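PDB 5Y1A: 35 kDa hemin binding protein from Porphyromonas gingivalis, which probably binds hemin and is exported as a cargo of the type IX secretion system, with a thioredoxin domain and an immunoglobulin-like domain. Local coordinates for residues W88-A97 with V208-K217; S111-G119 with H252-I263. All coordinates share one frame; numbering follows the deposited sequence.

Contact 1: W88-A97 with V208-K217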
# COMPACT_ATOMS: atom_id res chain seq x y z
N TRP A 88 7.76 0.77 11.18
CA TRP A 88 7.41 1.75 10.15
C TRP A 88 6.82 2.99 10.81
O TRP A 88 5.60 3.17 10.85
CB TRP A 88 6.39 1.16 9.16
CG TRP A 88 6.97 0.02 8.35
CD1 TRP A 88 7.72 0.12 7.23
CD2 TRP A 88 6.85 -1.38 8.63
NE1 TRP A 88 8.08 -1.14 6.77
CE2 TRP A 88 7.57 -2.08 7.62
CE3 TRP A 88 6.22 -2.12 9.65
CZ2 TRP A 88 7.64 -3.48 7.58
CZ3 TRP A 88 6.28 -3.51 9.61
CH2 TRP A 88 6.99 -4.18 8.58
N PRO A 89 7.69 3.88 11.33
CA PRO A 89 7.20 5.03 12.11
C PRO A 89 6.29 5.98 11.34
O PRO A 89 5.49 6.67 11.97
CB PRO A 89 8.49 5.76 12.54
CG PRO A 89 9.59 4.76 12.35
CD PRO A 89 9.16 3.85 11.24
N ARG A 90 6.34 5.99 10.00
CA ARG A 90 5.44 6.89 9.26
C ARG A 90 3.99 6.41 9.41
O ARG A 90 3.06 7.21 9.25
CB ARG A 90 5.85 7.00 7.80
CG ARG A 90 7.20 7.74 7.59
CD ARG A 90 7.66 7.79 6.13
NE ARG A 90 6.54 8.08 5.23
CZ ARG A 90 6.03 9.29 4.98
NH1 ARG A 90 6.56 10.40 5.52
NH2 ARG A 90 4.98 9.37 4.16
N VAL A 91 3.80 5.12 9.69
CA VAL A 91 2.47 4.59 10.04
C VAL A 91 1.95 5.22 11.35
O VAL A 91 0.78 5.61 11.44
CB VAL A 91 2.43 3.02 10.09
CG1 VAL A 91 1.04 2.53 10.54
CG2 VAL A 91 2.81 2.38 8.74
N GLY A 92 2.82 5.35 12.37
CA GLY A 92 2.47 6.14 13.56
C GLY A 92 2.09 7.58 13.25
O GLY A 92 1.12 8.11 13.82
N GLN A 93 2.83 8.20 12.34
CA GLN A 93 2.55 9.58 11.92
C GLN A 93 1.19 9.69 11.26
O GLN A 93 0.44 10.66 11.50
CB GLN A 93 3.62 10.10 10.95
CG GLN A 93 4.96 10.45 11.61
CD GLN A 93 4.81 11.36 12.81
OE1 GLN A 93 4.28 12.47 12.71
NE2 GLN A 93 5.30 10.90 13.95
N LEU A 94 0.87 8.70 10.42
CA LEU A 94 -0.46 8.64 9.78
C LEU A 94 -1.56 8.55 10.85
O LEU A 94 -2.56 9.30 10.79
CB LEU A 94 -0.54 7.45 8.84
CG LEU A 94 -1.92 7.23 8.19
CD1 LEU A 94 -2.29 8.36 7.25
CD2 LEU A 94 -1.91 5.88 7.44
N PHE A 95 -1.38 7.66 11.82
CA PHE A 95 -2.33 7.53 12.92
C PHE A 95 -2.53 8.86 13.66
O PHE A 95 -3.66 9.31 13.86
CB PHE A 95 -1.97 6.43 13.93
CG PHE A 95 -2.98 6.33 15.02
CD1 PHE A 95 -4.14 5.60 14.83
CD2 PHE A 95 -2.84 7.10 16.17
CE1 PHE A 95 -5.15 5.58 15.84
CE2 PHE A 95 -3.82 7.08 17.19
CZ PHE A 95 -4.98 6.34 17.01
N ILE A 96 -1.43 9.48 14.05
CA ILE A 96 -1.49 10.78 14.76
C ILE A 96 -2.31 11.83 13.99
O ILE A 96 -3.09 12.57 14.58
CB ILE A 96 -0.05 11.28 15.05
CG1 ILE A 96 0.56 10.39 16.13
CG2 ILE A 96 -0.02 12.80 15.41
CD1 ILE A 96 2.09 10.56 16.29
N ALA A 97 -2.13 11.86 12.67
CA ALA A 97 -2.85 12.77 11.80
C ALA A 97 -4.34 12.45 11.77
O ALA A 97 -5.18 13.35 11.89
CB ALA A 97 -2.25 12.75 10.35
N VAL A 208 -1.56 -1.06 6.40
CA VAL A 208 -0.77 0.03 5.84
C VAL A 208 0.69 -0.05 6.30
O VAL A 208 0.95 -0.02 7.50
CB VAL A 208 -1.33 1.40 6.24
CG1 VAL A 208 -0.45 2.49 5.64
CG2 VAL A 208 -2.78 1.53 5.76
N LEU A 209 1.63 -0.18 5.37
CA LEU A 209 3.05 -0.12 5.73
C LEU A 209 3.79 1.07 5.16
O LEU A 209 4.90 1.40 5.67
CB LEU A 209 3.81 -1.40 5.32
CG LEU A 209 3.24 -2.66 5.97
CD1 LEU A 209 4.14 -3.85 5.54
CD2 LEU A 209 3.13 -2.58 7.51
N MET A 210 3.23 1.65 4.10
CA MET A 210 3.81 2.85 3.49
C MET A 210 2.74 3.86 3.10
O MET A 210 1.63 3.48 2.69
CB MET A 210 4.66 2.53 2.24
CG MET A 210 5.72 1.44 2.42
SD MET A 210 6.67 1.07 0.87
CE MET A 210 7.54 2.61 0.63
N ILE A 211 3.10 5.13 3.19
CA ILE A 211 2.28 6.24 2.70
C ILE A 211 3.18 6.98 1.71
O ILE A 211 4.27 7.46 2.07
CB ILE A 211 1.79 7.20 3.84
CG1 ILE A 211 1.07 6.41 4.97
CG2 ILE A 211 0.87 8.30 3.26
CD1 ILE A 211 1.95 5.89 6.13
N LEU A 212 2.71 7.09 0.47
CA LEU A 212 3.57 7.54 -0.63
C LEU A 212 3.81 9.04 -0.72
O LEU A 212 4.75 9.48 -1.40
CB LEU A 212 3.05 6.99 -1.94
CG LEU A 212 3.01 5.45 -1.99
CD1 LEU A 212 2.65 5.00 -3.40
CD2 LEU A 212 4.34 4.78 -1.53
N SER A 213 2.96 9.83 -0.06
CA SER A 213 3.17 11.29 0.05
C SER A 213 4.02 11.61 1.28
O SER A 213 3.69 11.18 2.38
CB SER A 213 1.82 11.98 0.16
OG SER A 213 1.00 11.31 1.10
N THR A 214 5.11 12.37 1.09
CA THR A 214 5.97 12.78 2.22
C THR A 214 5.13 13.21 3.44
O THR A 214 5.32 12.72 4.56
CB THR A 214 6.92 13.89 1.78
OG1 THR A 214 7.87 13.33 0.85
CG2 THR A 214 7.65 14.47 3.00
N ASP A 215 4.18 14.11 3.19
CA ASP A 215 3.16 14.45 4.17
C ASP A 215 2.15 13.33 4.21
O ASP A 215 1.56 12.98 3.18
CB ASP A 215 2.46 15.76 3.80
CG ASP A 215 1.69 16.38 4.98
OD1 ASP A 215 1.40 17.59 4.90
OD2 ASP A 215 1.39 15.67 5.97
N VAL A 216 1.93 12.79 5.41
CA VAL A 216 0.92 11.73 5.56
C VAL A 216 -0.48 12.24 5.33
O VAL A 216 -1.40 11.42 5.17
CB VAL A 216 0.99 10.98 6.92
CG1 VAL A 216 2.36 10.33 7.10
CG2 VAL A 216 0.63 11.87 8.11
N LYS A 217 -0.63 13.57 5.33
CA LYS A 217 -1.90 14.24 5.05
C LYS A 217 -2.18 14.34 3.55
O LYS A 217 -3.23 14.84 3.18
CB LYS A 217 -1.96 15.63 5.72
CG LYS A 217 -1.74 15.58 7.23
CD LYS A 217 -2.13 16.91 7.85
CE LYS A 217 -1.24 18.06 7.36
NZ LYS A 217 0.20 17.75 7.63
O HOH W 1 5.84 5.53 4.18

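Contact 2: S111-G119 with H252-I263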
# COMPACT_ATOMS: atom_id res chain seq x y z
N SER A 111 -13.15 4.39 10.48
CA SER A 111 -13.73 5.53 9.79
C SER A 111 -14.14 5.12 8.37
O SER A 111 -13.35 4.46 7.65
CB SER A 111 -12.68 6.63 9.71
OG SER A 111 -13.12 7.68 8.87
N VAL A 112 -15.36 5.52 7.98
CA VAL A 112 -15.86 5.30 6.62
C VAL A 112 -15.63 6.56 5.78
O VAL A 112 -16.29 7.59 6.00
CB VAL A 112 -17.37 4.92 6.61
CG1 VAL A 112 -17.81 4.61 5.17
CG2 VAL A 112 -17.59 3.67 7.47
N CYS A 113 -14.67 6.48 4.85
CA CYS A 113 -14.33 7.59 3.96
C CYS A 113 -14.09 8.91 4.72
O CYS A 113 -14.40 9.97 4.18
CB CYS A 113 -15.44 7.82 2.92
SG CYS A 113 -15.75 6.39 1.85
N ARG A 114 -13.56 8.83 5.95
CA ARG A 114 -13.35 10.03 6.80
C ARG A 114 -14.56 10.94 6.85
O ARG A 114 -14.44 12.17 6.90
CB ARG A 114 -12.12 10.83 6.31
CG ARG A 114 -10.83 9.95 6.26
CD ARG A 114 -9.67 10.75 5.68
NE ARG A 114 -8.47 9.90 5.63
CZ ARG A 114 -7.27 10.30 5.21
NH1 ARG A 114 -7.08 11.56 4.76
NH2 ARG A 114 -6.26 9.43 5.22
N MET A 115 -15.75 10.34 6.84
CA MET A 115 -16.97 11.13 6.76
C MET A 115 -17.41 11.65 8.12
O MET A 115 -18.23 12.59 8.22
CB MET A 115 -18.08 10.34 6.03
CG MET A 115 -18.73 9.23 6.79
SD MET A 115 -19.63 8.07 5.68
CE MET A 115 -19.64 8.94 4.16
N GLU A 116 -16.86 11.06 9.18
CA GLU A 116 -17.21 11.46 10.55
C GLU A 116 -16.58 12.80 10.95
O GLU A 116 -15.39 13.02 10.71
CB GLU A 116 -16.81 10.37 11.56
CG GLU A 116 -17.38 8.96 11.23
CD GLU A 116 -16.52 8.17 10.20
OE1 GLU A 116 -15.47 8.70 9.76
OE2 GLU A 116 -16.87 7.01 9.86
N LYS A 117 -17.38 13.65 11.61
CA LYS A 117 -16.81 14.85 12.27
C LYS A 117 -16.07 14.40 13.52
O LYS A 117 -16.40 13.37 14.08
CB LYS A 117 -17.91 15.86 12.64
CG LYS A 117 -18.68 16.34 11.43
CD LYS A 117 -19.05 17.81 11.50
CE LYS A 117 -19.71 18.24 10.20
NZ LYS A 117 -19.29 17.39 9.02
N LYS A 118 -15.09 15.18 13.96
CA LYS A 118 -14.30 14.83 15.13
C LYS A 118 -15.23 14.61 16.30
O LYS A 118 -16.09 15.44 16.57
CB LYS A 118 -13.31 15.94 15.48
CG LYS A 118 -12.29 15.47 16.50
CD LYS A 118 -11.10 16.41 16.54
CE LYS A 118 -10.00 15.82 17.42
NZ LYS A 118 -8.78 16.65 17.38
N GLY A 119 -15.07 13.47 16.97
CA GLY A 119 -15.84 13.19 18.19
C GLY A 119 -17.10 12.38 17.91
O GLY A 119 -17.82 12.03 18.84
N HIS A 252 -9.20 13.19 -1.72
CA HIS A 252 -9.90 13.56 -0.51
C HIS A 252 -9.76 15.04 -0.23
O HIS A 252 -8.83 15.70 -0.72
CB HIS A 252 -9.37 12.73 0.68
CG HIS A 252 -7.89 12.87 0.94
ND1 HIS A 252 -7.37 13.79 1.84
CD2 HIS A 252 -6.83 12.16 0.48
CE1 HIS A 252 -6.06 13.65 1.90
NE2 HIS A 252 -5.70 12.68 1.08
N HIS A 253 -10.70 15.56 0.57
CA HIS A 253 -10.60 16.90 1.11
C HIS A 253 -9.49 16.96 2.18
O HIS A 253 -9.11 15.94 2.76
CB HIS A 253 -11.96 17.33 1.67
CG HIS A 253 -13.02 17.46 0.61
ND1 HIS A 253 -13.06 18.52 -0.27
CD2 HIS A 253 -14.06 16.66 0.29
CE1 HIS A 253 -14.10 18.37 -1.08
NE2 HIS A 253 -14.71 17.24 -0.77
N PRO A 254 -8.95 18.16 2.43
CA PRO A 254 -7.86 18.28 3.40
C PRO A 254 -8.26 17.78 4.79
O PRO A 254 -9.36 18.05 5.25
CB PRO A 254 -7.58 19.79 3.42
CG PRO A 254 -8.07 20.29 2.07
CD PRO A 254 -9.29 19.44 1.78
N MET A 255 -7.36 17.04 5.44
CA MET A 255 -7.56 16.61 6.81
C MET A 255 -7.85 17.78 7.77
O MET A 255 -8.57 17.64 8.73
CB MET A 255 -6.37 15.78 7.31
CG MET A 255 -6.07 14.59 6.42
SD MET A 255 -4.81 13.46 7.12
CE MET A 255 -5.54 13.31 8.65
N SER A 256 -7.27 18.93 7.46
CA SER A 256 -7.42 20.15 8.27
C SER A 256 -8.79 20.84 8.18
O SER A 256 -9.05 21.79 8.94
CB SER A 256 -6.33 21.16 7.87
OG SER A 256 -6.46 21.47 6.48
N ASN A 257 -9.64 20.40 7.25
CA ASN A 257 -10.98 20.97 7.08
C ASN A 257 -11.94 20.24 8.00
O ASN A 257 -12.36 19.12 7.70
CB ASN A 257 -11.45 20.86 5.62
CG ASN A 257 -12.82 21.52 5.39
OD1 ASN A 257 -13.70 21.46 6.23
ND2 ASN A 257 -13.01 22.11 4.22
N ALA A 258 -12.27 20.86 9.13
CA ALA A 258 -13.13 20.21 10.12
C ALA A 258 -14.55 19.91 9.61
O ALA A 258 -15.17 18.93 10.05
CB ALA A 258 -13.17 21.05 11.42
N GLU A 259 -15.02 20.74 8.68
CA GLU A 259 -16.38 20.66 8.12
C GLU A 259 -16.55 19.51 7.13
O GLU A 259 -17.62 18.93 7.03
CB GLU A 259 -16.74 21.98 7.43
CG GLU A 259 -16.98 23.16 8.38
CD GLU A 259 -15.73 23.63 9.09
OE1 GLU A 259 -14.67 23.73 8.43
OE2 GLU A 259 -15.82 23.91 10.31
N ASN A 260 -15.49 19.23 6.38
CA ASN A 260 -15.47 18.16 5.36
C ASN A 260 -14.03 17.79 5.04
O ASN A 260 -13.34 18.52 4.32
CB ASN A 260 -16.19 18.60 4.07
CG ASN A 260 -16.42 17.46 3.11
OD1 ASN A 260 -15.88 16.35 3.27
ND2 ASN A 260 -17.24 17.70 2.10
N HIS A 261 -13.58 16.67 5.62
CA HIS A 261 -12.26 16.10 5.39
C HIS A 261 -12.47 14.70 4.76
O HIS A 261 -11.64 13.77 4.93
CB HIS A 261 -11.49 16.03 6.72
CG HIS A 261 -12.36 15.63 7.88
ND1 HIS A 261 -12.93 16.55 8.74
CD2 HIS A 261 -12.79 14.41 8.29
CE1 HIS A 261 -13.67 15.90 9.64
NE2 HIS A 261 -13.62 14.61 9.38
N SER A 262 -13.57 14.54 4.02
CA SER A 262 -13.96 13.20 3.53
C SER A 262 -13.12 12.73 2.34
O SER A 262 -12.55 13.55 1.59
CB SER A 262 -15.46 13.15 3.17
OG SER A 262 -15.76 14.01 2.07
N ILE A 263 -13.07 11.42 2.19
CA ILE A 263 -12.49 10.79 1.01
C ILE A 263 -13.57 10.79 -0.07
O ILE A 263 -14.71 10.34 0.16
CB ILE A 263 -12.00 9.36 1.34
CG1 ILE A 263 -10.99 9.41 2.51
CG2 ILE A 263 -11.42 8.72 0.07
CD1 ILE A 263 -10.40 8.03 2.93
O HOH W 2 -8.93 13.93 4.88
O HOH W 3 -15.59 14.78 6.67
O HOH W 4 -14.47 17.63 12.46

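Contact 1: W88-A97 with V208-K217
Leu209 lays its CD2 methyl over one face of the Trp88 ring, a CH-pi contact 4.0 Å from the centroid of the six-membered ring. This is where the thioredoxin domain meets the beta-sandwich: helix 89-102 packs on edge strand 207-220, and their segments 89-97 and 208-211 run nearly at right angles (85°), their axes 7.7 Å apart at closest approach. The strand is bulged here, Leu209 and Met210 together pairing with Val184 of strand 179-186. The indole NE1 is held elsewhere, by Asp238 O. Farther along the helix, Leu94 sets CD2 3.9 Å from Ile211 CG1, with CG anti to the backbone N (chi1 176°), which carries CD2 to Ile211 and Val208. Val216, in the irregular part of the strand, sets CG2 3.8 Å from Ala97 CB. The polar end of the contact belongs to Arg90, whose chain bends at chi3 (42°) and brings the guanidinium to three carbonyls. NH2 is shared between Ile211 O and Ser213 O, each tilted from the guanidinium plane, while water 1 joins NE to Ile211 N. NH1 makes the straighter bond, 2.8 Å to Thr214 O, in both the guanidinium and the carbonyl plane.

Contact 2: S111-G119 with H252-I263
His261 and Glu116 meet through a short bond, His261 NE2 to Glu116 O at 2.7 Å, with the oxygen at the ring edge and close to its plane. The other ring nitrogen, ND1, donates to Asn257 O, also near the plane, so the imidazole is held at both ends and its rotation is fixed. Beside it Ile263 N gives a nearly straight bond (169°) to Cys113 O, although it comes from above the carbonyl plane. Lys117, its chain kinked at chi2 and chi4, brings NZ to 3.0 Å from Glu259 O.

Arg114 carries the buried side. Its chain runs extended from CG to NE, with CD 3.7 Å from Ile263 CG1, and NH1 ends over one face of the His252 ring, the two planes 62° apart; Met255 CG lies 3.6 Å from the same NH1. Water 2 accepts from NH1 and donates to His253 O and His261 O, while Glu41 takes NH2 in a salt bridge that would help neutralise the buried charge.

Outside this shell, Glu116 turns its carboxylate back on its own segment, where Ser111 OG and Val112 N both donate to it and brace the turn. In the other segment, Asn260 OD1 accepts from Ser262 N, an Asx turn, and also from Ser262 OG at 2.6 Å, and the chain from Pro254 to Asn257 makes a type I beta turn. His252 NE2 is held by Thr181. The whole is a loop-to-loop interface between the thioredoxin domain, at the end of strand 109-112, and the connection between strands 245-252 and 263-270 of the beta-sandwich.

In the fold
From the N terminus, the chain first builds the thioredoxin sheet, with helix 89-102 leading into strand 109-112, so the first halves of both contacts come one after the other. It then enters the beta-sandwich, where strand 207-220 returns to the helix and closes contact 1 across a gap of 110 residues. The connection after strand 245-252 closes contact 2 across 132. The two closures cross rather than nest. Strands 207-220 and 263-270 are the two outer strands of one antiparallel sheet, so the thioredoxin domain is tied to both its margins. The centres lie about 17 Å apart, and Met255 CE packs 3.3 Å from Ala97 O where the contacts touch.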